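Serine-tRNA ligase (Naegleria fowleri, PDB 6BLJ) probably attaches serine to its cognate tRNA in the cytoplasm, activating the amino acid with ATP on a class II synthetase core. Local coordinates at residues T53-T64 with T125-V136. Residues are numbered along the deposited sequence; the frame is centred on the assembly and turned at random.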
ATOM      1  N   THR A  53      -3.413 -38.321  13.426  1.00 36.33           N
ATOM      2  CA  THR A  53      -4.384 -38.420  12.344  1.00 40.79           C
ATOM      3  C   THR A  53      -3.961 -39.464  11.312  1.00 43.15           C
ATOM      4  O   THR A  53      -4.812 -40.163  10.750  1.00 40.24           O
ATOM      5  CB  THR A  53      -4.595 -37.045  11.720  1.00 41.08           C
ATOM      6  OG1 THR A  53      -4.996 -36.147  12.759  1.00 39.84           O
ATOM      7  CG2 THR A  53      -5.697 -37.088  10.674  1.00 44.29           C
ATOM      8  N   ILE A  54      -2.660 -39.580  11.039  1.00 38.57           N
ATOM      9  CA  ILE A  54      -2.199 -40.664  10.174  1.00 42.33           C
ATOM     10  C   ILE A  54      -2.488 -42.022  10.810  1.00 41.89           C
ATOM     11  O   ILE A  54      -2.848 -42.983  10.118  1.00 42.61           O
ATOM     12  CB  ILE A  54      -0.710 -40.486   9.829  1.00 45.45           C
ATOM     13  CG1 ILE A  54      -0.525 -39.199   9.017  1.00 47.23           C
ATOM     14  CG2 ILE A  54      -0.158 -41.722   9.109  1.00 42.82           C
ATOM     15  CD1 ILE A  54       0.909 -38.768   8.854  1.00 49.86           C
ATOM     16  N   GLY A  55      -2.326 -42.131  12.133  1.00 42.90           N
ATOM     17  CA  GLY A  55      -2.642 -43.390  12.796  1.00 38.87           C
ATOM     18  C   GLY A  55      -4.105 -43.771  12.648  1.00 39.62           C
ATOM     19  O   GLY A  55      -4.435 -44.935  12.398  1.00 39.18           O
ATOM     20  N   LYS A  56      -5.001 -42.791  12.779  1.00 41.71           N
ATOM     21  CA  LYS A  56      -6.421 -43.059  12.583  1.00 42.04           C
ATOM     22  C   LYS A  56      -6.697 -43.493  11.150  1.00 44.60           C
ATOM     23  O   LYS A  56      -7.462 -44.435  10.914  1.00 42.46           O
ATOM     24  CB  LYS A  56      -7.241 -41.822  12.940  1.00 40.65           C
ATOM     25  N   LEU A  57      -6.046 -42.843  10.180  1.00 38.41           N
ATOM     26  CA  LEU A  57      -6.241 -43.220   8.787  1.00 35.74           C
ATOM     27  C   LEU A  57      -5.812 -44.662   8.546  1.00 43.50           C
ATOM     28  O   LEU A  57      -6.525 -45.431   7.885  1.00 39.88           O
ATOM     29  CB  LEU A  57      -5.484 -42.251   7.881  1.00 36.60           C
ATOM     30  CG  LEU A  57      -5.324 -42.642   6.416  1.00 39.41           C
ATOM     31  CD1 LEU A  57      -6.692 -42.634   5.748  1.00 38.67           C
ATOM     32  CD2 LEU A  57      -4.395 -41.633   5.738  1.00 38.14           C
ATOM     33  N   ASN A  58      -4.656 -45.056   9.084  1.00 41.02           N
ATOM     34  CA  ASN A  58      -4.214 -46.438   8.933  1.00 45.60           C
ATOM     35  C   ASN A  58      -5.156 -47.414   9.634  1.00 43.35           C
ATOM     36  O   ASN A  58      -5.341 -48.540   9.161  1.00 44.99           O
ATOM     37  CB  ASN A  58      -2.774 -46.568   9.423  1.00 48.32           C
ATOM     38  CG  ASN A  58      -1.807 -45.789   8.542  1.00 51.51           C
ATOM     39  OD1 ASN A  58      -2.009 -45.694   7.331  1.00 51.18           O
ATOM     40  ND2 ASN A  58      -0.777 -45.201   9.146  1.00 52.89           N
ATOM     41  N   HIS A  59      -5.762 -47.003  10.751  1.00 40.29           N
ATOM     42  CA  HIS A  59      -6.751 -47.850  11.416  1.00 38.66           C
ATOM     43  C   HIS A  59      -7.981 -48.055  10.537  1.00 41.04           C
ATOM     44  O   HIS A  59      -8.500 -49.172  10.428  1.00 42.51           O
ATOM     45  CB  HIS A  59      -7.167 -47.212  12.745  1.00 43.10           C
ATOM     46  CG  HIS A  59      -8.172 -48.008  13.521  1.00 45.34           C
ATOM     47  ND1 HIS A  59      -8.229 -49.385  13.480  1.00 52.58           N
ATOM     48  CD2 HIS A  59      -9.181 -47.616  14.335  1.00 46.24           C
ATOM     49  CE1 HIS A  59      -9.214 -49.809  14.252  1.00 50.18           C
ATOM     50  NE2 HIS A  59      -9.808 -48.756  14.782  1.00 52.46           N
ATOM     51  N   ILE A  60      -8.439 -46.990   9.874  1.00 36.15           N
ATOM     52  CA  ILE A  60      -9.593 -47.112   8.992  1.00 36.05           C
ATOM     53  C   ILE A  60      -9.249 -47.985   7.793  1.00 43.18           C
ATOM     54  O   ILE A  60     -10.048 -48.830   7.375  1.00 40.60           O
ATOM     55  CB  ILE A  60     -10.066 -45.720   8.541  1.00 34.28           C
ATOM     56  CG1 ILE A  60     -10.458 -44.859   9.739  1.00 36.98           C
ATOM     57  CG2 ILE A  60     -11.268 -45.845   7.609  1.00 33.81           C
ATOM     58  CD1 ILE A  60     -10.622 -43.378   9.364  1.00 38.09           C
ATOM     59  N   LYS A  61      -8.040 -47.811   7.239  1.00 40.27           N
ATOM     60  CA  LYS A  61      -7.626 -48.584   6.071  1.00 43.89           C
ATOM     61  C   LYS A  61      -7.565 -50.082   6.357  1.00 43.79           C
ATOM     62  O   LYS A  61      -7.780 -50.896   5.450  1.00 46.91           O
ATOM     63  CB  LYS A  61      -6.265 -48.089   5.576  1.00 35.30           C
ATOM     64  CG  LYS A  61      -6.335 -46.957   4.578  1.00 43.66           C
ATOM     65  CD  LYS A  61      -4.985 -46.261   4.439  1.00 53.68           C
ATOM     66  CE  LYS A  61      -4.891 -45.483   3.135  1.00 57.83           C
ATOM     67  NZ  LYS A  61      -3.702 -44.582   3.088  1.00 58.53           N
ATOM     68  N   SER A  62      -7.291 -50.469   7.604  1.00 39.36           N
ATOM     69  CA  SER A  62      -7.248 -51.889   7.927  1.00 44.94           C
ATOM     70  C   SER A  62      -8.616 -52.541   7.781  1.00 41.40           C
ATOM     71  O   SER A  62      -8.693 -53.762   7.602  1.00 38.71           O
ATOM     72  CB  SER A  62      -6.718 -52.103   9.346  1.00 42.51           C
ATOM     73  OG  SER A  62      -7.676 -51.706  10.314  1.00 43.45           O
ATOM     74  N   PHE A  63      -9.696 -51.754   7.911  1.00 42.21           N
ATOM     75  CA  PHE A  63     -11.055 -52.277   7.744  1.00 39.41           C
ATOM     76  C   PHE A  63     -11.251 -52.881   6.361  1.00 41.81           C
ATOM     77  O   PHE A  63     -12.012 -53.849   6.201  1.00 41.38           O
ATOM     78  CB  PHE A  63     -12.089 -51.165   7.959  1.00 39.94           C
ATOM     79  CG  PHE A  63     -12.090 -50.567   9.353  1.00 42.06           C
ATOM     80  CD1 PHE A  63     -11.350 -51.129  10.385  1.00 40.47           C
ATOM     81  CD2 PHE A  63     -12.817 -49.415   9.611  1.00 37.93           C
ATOM     82  CE1 PHE A  63     -11.360 -50.570  11.652  1.00 42.41           C
ATOM     83  CE2 PHE A  63     -12.834 -48.851  10.879  1.00 37.60           C
ATOM     84  CZ  PHE A  63     -12.104 -49.430  11.900  1.00 42.26           C
ATOM     85  N   THR A  64     -10.599 -52.299   5.355  1.00 44.59           N
ATOM     86  CA  THR A  64     -10.699 -52.794   3.986  1.00 49.64           C
ATOM     87  C   THR A  64     -10.233 -54.242   3.895  1.00 46.82           C
ATOM     88  O   THR A  64     -10.928 -55.103   3.343  1.00 46.64           O
ATOM     89  CB  THR A  64      -9.854 -51.906   3.068  1.00 45.53           C
ATOM     90  OG1 THR A  64     -10.337 -50.563   3.137  1.00 48.67           O
ATOM     91  CG2 THR A  64      -9.971 -52.377   1.633  1.00 56.05           C
ATOM     92  N   THR A 125     -14.547 -46.604   2.218  1.00 38.22           N
ATOM     93  CA  THR A 125     -13.617 -45.894   1.341  1.00 37.14           C
ATOM     94  C   THR A 125     -14.142 -44.505   0.995  1.00 36.34           C
ATOM     95  O   THR A 125     -13.408 -43.515   1.074  1.00 37.11           O
ATOM     96  CB  THR A 125     -13.372 -46.705   0.061  1.00 45.69           C
ATOM     97  OG1 THR A 125     -12.634 -47.894   0.376  1.00 41.48           O
ATOM     98  CG2 THR A 125     -12.574 -45.871  -0.964  1.00 40.20           C
ATOM     99  N   GLU A 126     -15.419 -44.410   0.620  1.00 38.28           N
ATOM    100  CA  GLU A 126     -15.941 -43.137   0.130  1.00 41.24           C
ATOM    101  C   GLU A 126     -16.192 -42.128   1.248  1.00 39.66           C
ATOM    102  O   GLU A 126     -16.036 -40.927   1.031  1.00 41.32           O
ATOM    103  CB  GLU A 126     -17.223 -43.375  -0.670  1.00 45.92           C
ATOM    104  CG  GLU A 126     -16.985 -44.016  -2.042  1.00 53.68           C
ATOM    105  CD  GLU A 126     -18.283 -44.310  -2.801  1.00 59.43           C
ATOM    106  OE1 GLU A 126     -19.374 -44.029  -2.261  1.00 60.85           O
ATOM    107  OE2 GLU A 126     -18.214 -44.827  -3.939  1.00 57.23           O
ATOM    108  N   VAL A 127     -16.586 -42.577   2.432  1.00 37.49           N
ATOM    109  CA  VAL A 127     -17.020 -41.676   3.491  1.00 35.97           C
ATOM    110  C   VAL A 127     -15.944 -41.488   4.556  1.00 37.43           C
ATOM    111  O   VAL A 127     -15.794 -40.394   5.102  1.00 44.73           O
ATOM    112  CB  VAL A 127     -18.345 -42.179   4.109  1.00 36.25           C
ATOM    113  CG1 VAL A 127     -18.759 -41.335   5.319  1.00 38.10           C
ATOM    114  CG2 VAL A 127     -19.460 -42.201   3.048  1.00 38.51           C
ATOM    115  N   HIS A 128     -15.186 -42.535   4.883  1.00 36.28           N
ATOM    116  CA  HIS A 128     -14.254 -42.435   5.999  1.00 34.24           C
ATOM    117  C   HIS A 128     -12.798 -42.300   5.568  1.00 33.96           C
ATOM    118  O   HIS A 128     -12.070 -41.462   6.113  1.00 36.44           O
ATOM    119  CB  HIS A 128     -14.429 -43.643   6.918  1.00 33.67           C
ATOM    120  CG  HIS A 128     -15.793 -43.721   7.516  1.00 42.56           C
ATOM    121  ND1 HIS A 128     -16.059 -43.346   8.814  1.00 41.71           N
ATOM    122  CD2 HIS A 128     -16.968 -44.157   7.000  1.00 42.30           C
ATOM    123  CE1 HIS A 128     -17.344 -43.527   9.065  1.00 40.33           C
ATOM    124  NE2 HIS A 128     -17.916 -44.025   7.984  1.00 41.63           N
ATOM    125  N   ILE A 129     -12.342 -43.126   4.621  1.00 33.72           N
ATOM    126  CA  ILE A 129     -10.947 -43.056   4.191  1.00 35.28           C
ATOM    127  C   ILE A 129     -10.671 -41.722   3.504  1.00 35.20           C
ATOM    128  O   ILE A 129      -9.697 -41.029   3.825  1.00 42.94           O
ATOM    129  CB  ILE A 129     -10.603 -44.246   3.278  1.00 38.26           C
ATOM    130  CG1 ILE A 129     -10.574 -45.551   4.080  1.00 40.08           C
ATOM    131  CG2 ILE A 129      -9.260 -44.023   2.580  1.00 38.28           C
ATOM    132  CD1 ILE A 129     -10.318 -46.781   3.219  1.00 42.66           C
ATOM    133  N   LYS A 130     -11.547 -41.319   2.578  1.00 36.20           N
ATOM    134  CA  LYS A 130     -11.373 -40.032   1.906  1.00 38.19           C
ATOM    135  C   LYS A 130     -11.412 -38.876   2.899  1.00 38.46           C
ATOM    136  O   LYS A 130     -10.596 -37.946   2.815  1.00 41.65           O
ATOM    137  CB  LYS A 130     -12.449 -39.848   0.834  1.00 47.15           C
ATOM    138  N   ASN A 131     -12.356 -38.914   3.847  1.00 41.67           N
ATOM    139  CA  ASN A 131     -12.449 -37.847   4.843  1.00 42.56           C
ATOM    140  C   ASN A 131     -11.172 -37.747   5.673  1.00 40.12           C
ATOM    141  O   ASN A 131     -10.678 -36.646   5.937  1.00 39.57           O
ATOM    142  CB  ASN A 131     -13.658 -38.070   5.747  1.00 41.01           C
ATOM    143  CG  ASN A 131     -13.885 -36.915   6.706  1.00 47.22           C
ATOM    144  OD1 ASN A 131     -14.324 -35.836   6.304  1.00 49.09           O
ATOM    145  ND2 ASN A 131     -13.583 -37.135   7.981  1.00 42.06           N
ATOM    146  N   SER A 132     -10.625 -38.888   6.091  1.00 34.26           N
ATOM    147  CA  SER A 132      -9.403 -38.881   6.892  1.00 36.84           C
ATOM    148  C   SER A 132      -8.197 -38.450   6.065  1.00 41.12           C
ATOM    149  O   SER A 132      -7.293 -37.786   6.584  1.00 36.04           O
ATOM    150  CB  SER A 132      -9.157 -40.258   7.503  1.00 39.47           C
ATOM    151  OG  SER A 132      -9.554 -40.282   8.858  1.00 56.47           O
ATOM    152  N   GLU A 133      -8.136 -38.865   4.794  1.00 38.78           N
ATOM    153  CA  GLU A 133      -7.033 -38.446   3.935  1.00 41.55           C
ATOM    154  C   GLU A 133      -7.007 -36.933   3.788  1.00 46.00           C
ATOM    155  O   GLU A 133      -5.933 -36.320   3.796  1.00 46.67           O
ATOM    156  CB  GLU A 133      -7.130 -39.120   2.566  1.00 47.44           C
ATOM    157  CG  GLU A 133      -6.374 -40.433   2.491  1.00 54.50           C
ATOM    158  CD  GLU A 133      -6.680 -41.222   1.234  1.00 61.79           C
ATOM    159  OE1 GLU A 133      -7.565 -40.804   0.454  1.00 60.96           O
ATOM    160  OE2 GLU A 133      -6.030 -42.266   1.030  1.00 67.42           O
ATOM    161  N   GLU A 134      -8.178 -36.304   3.676  1.00 44.55           N
ATOM    162  CA  GLU A 134      -8.203 -34.849   3.598  1.00 46.16           C
ATOM    163  C   GLU A 134      -7.797 -34.231   4.924  1.00 50.60           C
ATOM    164  O   GLU A 134      -7.103 -33.208   4.950  1.00 51.22           O
ATOM    165  CB  GLU A 134      -9.590 -34.354   3.189  1.00 52.05           C
ATOM    166  CG  GLU A 134      -9.923 -34.548   1.721  1.00 66.88           C
ATOM    167  CD  GLU A 134     -11.362 -34.183   1.399  1.00 80.56           C
ATOM    168  OE1 GLU A 134     -11.994 -33.457   2.202  1.00 84.59           O
ATOM    169  OE2 GLU A 134     -11.862 -34.629   0.346  1.00 84.78           O
ATOM    170  N   GLU A 135      -8.213 -34.843   6.035  1.00 47.82           N
ATOM    171  CA  GLU A 135      -7.884 -34.294   7.343  1.00 42.73           C
ATOM    172  C   GLU A 135      -6.381 -34.359   7.603  1.00 45.96           C
ATOM    173  O   GLU A 135      -5.815 -33.445   8.221  1.00 40.73           O
ATOM    174  CB  GLU A 135      -8.680 -35.014   8.428  1.00 46.09           C
ATOM    175  CG  GLU A 135      -8.851 -34.163   9.668  1.00 66.67           C
ATOM    176  CD  GLU A 135      -9.780 -34.774  10.684  1.00 82.79           C
ATOM    177  OE1 GLU A 135      -9.985 -36.006  10.647  1.00 86.51           O
ATOM    178  OE2 GLU A 135     -10.325 -34.006  11.509  1.00 90.98           O
ATOM    179  N   VAL A 136      -5.713 -35.412   7.110  1.00 41.01           N
ATOM    180  CA  VAL A 136      -4.255 -35.493   7.209  1.00 46.60           C
ATOM    181  C   VAL A 136      -3.602 -34.322   6.471  1.00 51.08           C
ATOM    182  O   VAL A 136      -2.672 -33.689   6.987  1.00 50.55           O
ATOM    183  CB  VAL A 136      -3.755 -36.848   6.663  1.00 46.81           C
ATOM    184  CG1 VAL A 136      -2.227 -36.855   6.547  1.00 50.25           C
ATOM    185  CG2 VAL A 136      -4.212 -38.004   7.541  1.00 41.23           C
TER
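Thr53 meets Val136 within the antiparallel coiled coil in which helix 38-76 and helix 114-147 form the long arm of a seryl-tRNA synthetase, an element that in relatives reaches for the tRNA. The segment axes approach to 9.3 Å, with 163° between their directions. Chi1 of -56° puts OG1 of Thr53 beside the backbone N and CG2 anti to it; CG2 slides past Val136, 3.6 Å from its CG2, while OG1 turns back to Val49 O in its own helix. The next residue, Ile54, lays CG1 crosswise on Val136 CG1. Leu57 is a knob in a hole made by Ile129, Ser132, Glu133 and Val136: CG swings anti to the backbone N (chi1 168°), CD1 rests 3.8 Å from Ser132 CB, and CD2 lies near Val136 CG2. Ile60 forks over the next turn. Its CG2 passes Ile129 CG1 at 3.6 Å and also touches His128 CB, and its CD1 packs against Ser132; Ile124 and Tyr96 add to the apolar surroundings of Ile60. At the exposed margin Lys61 stretches across Glu133, giving a long salt bridge of 3.9 Å from NZ to OE2. No hydrogen bond joins the two segments, so interlocked side chains carry the pairing. Outside this interface, Glu126 forms a salt bridge with Arg51 of the second subunit. Ile129 answers as the reciprocal knob, set among Leu57, Ile60, Lys61 and Thr64. At Thr64 the contact ends with OG1 placed 3.8 Å from the methyl CD1 of Ile129.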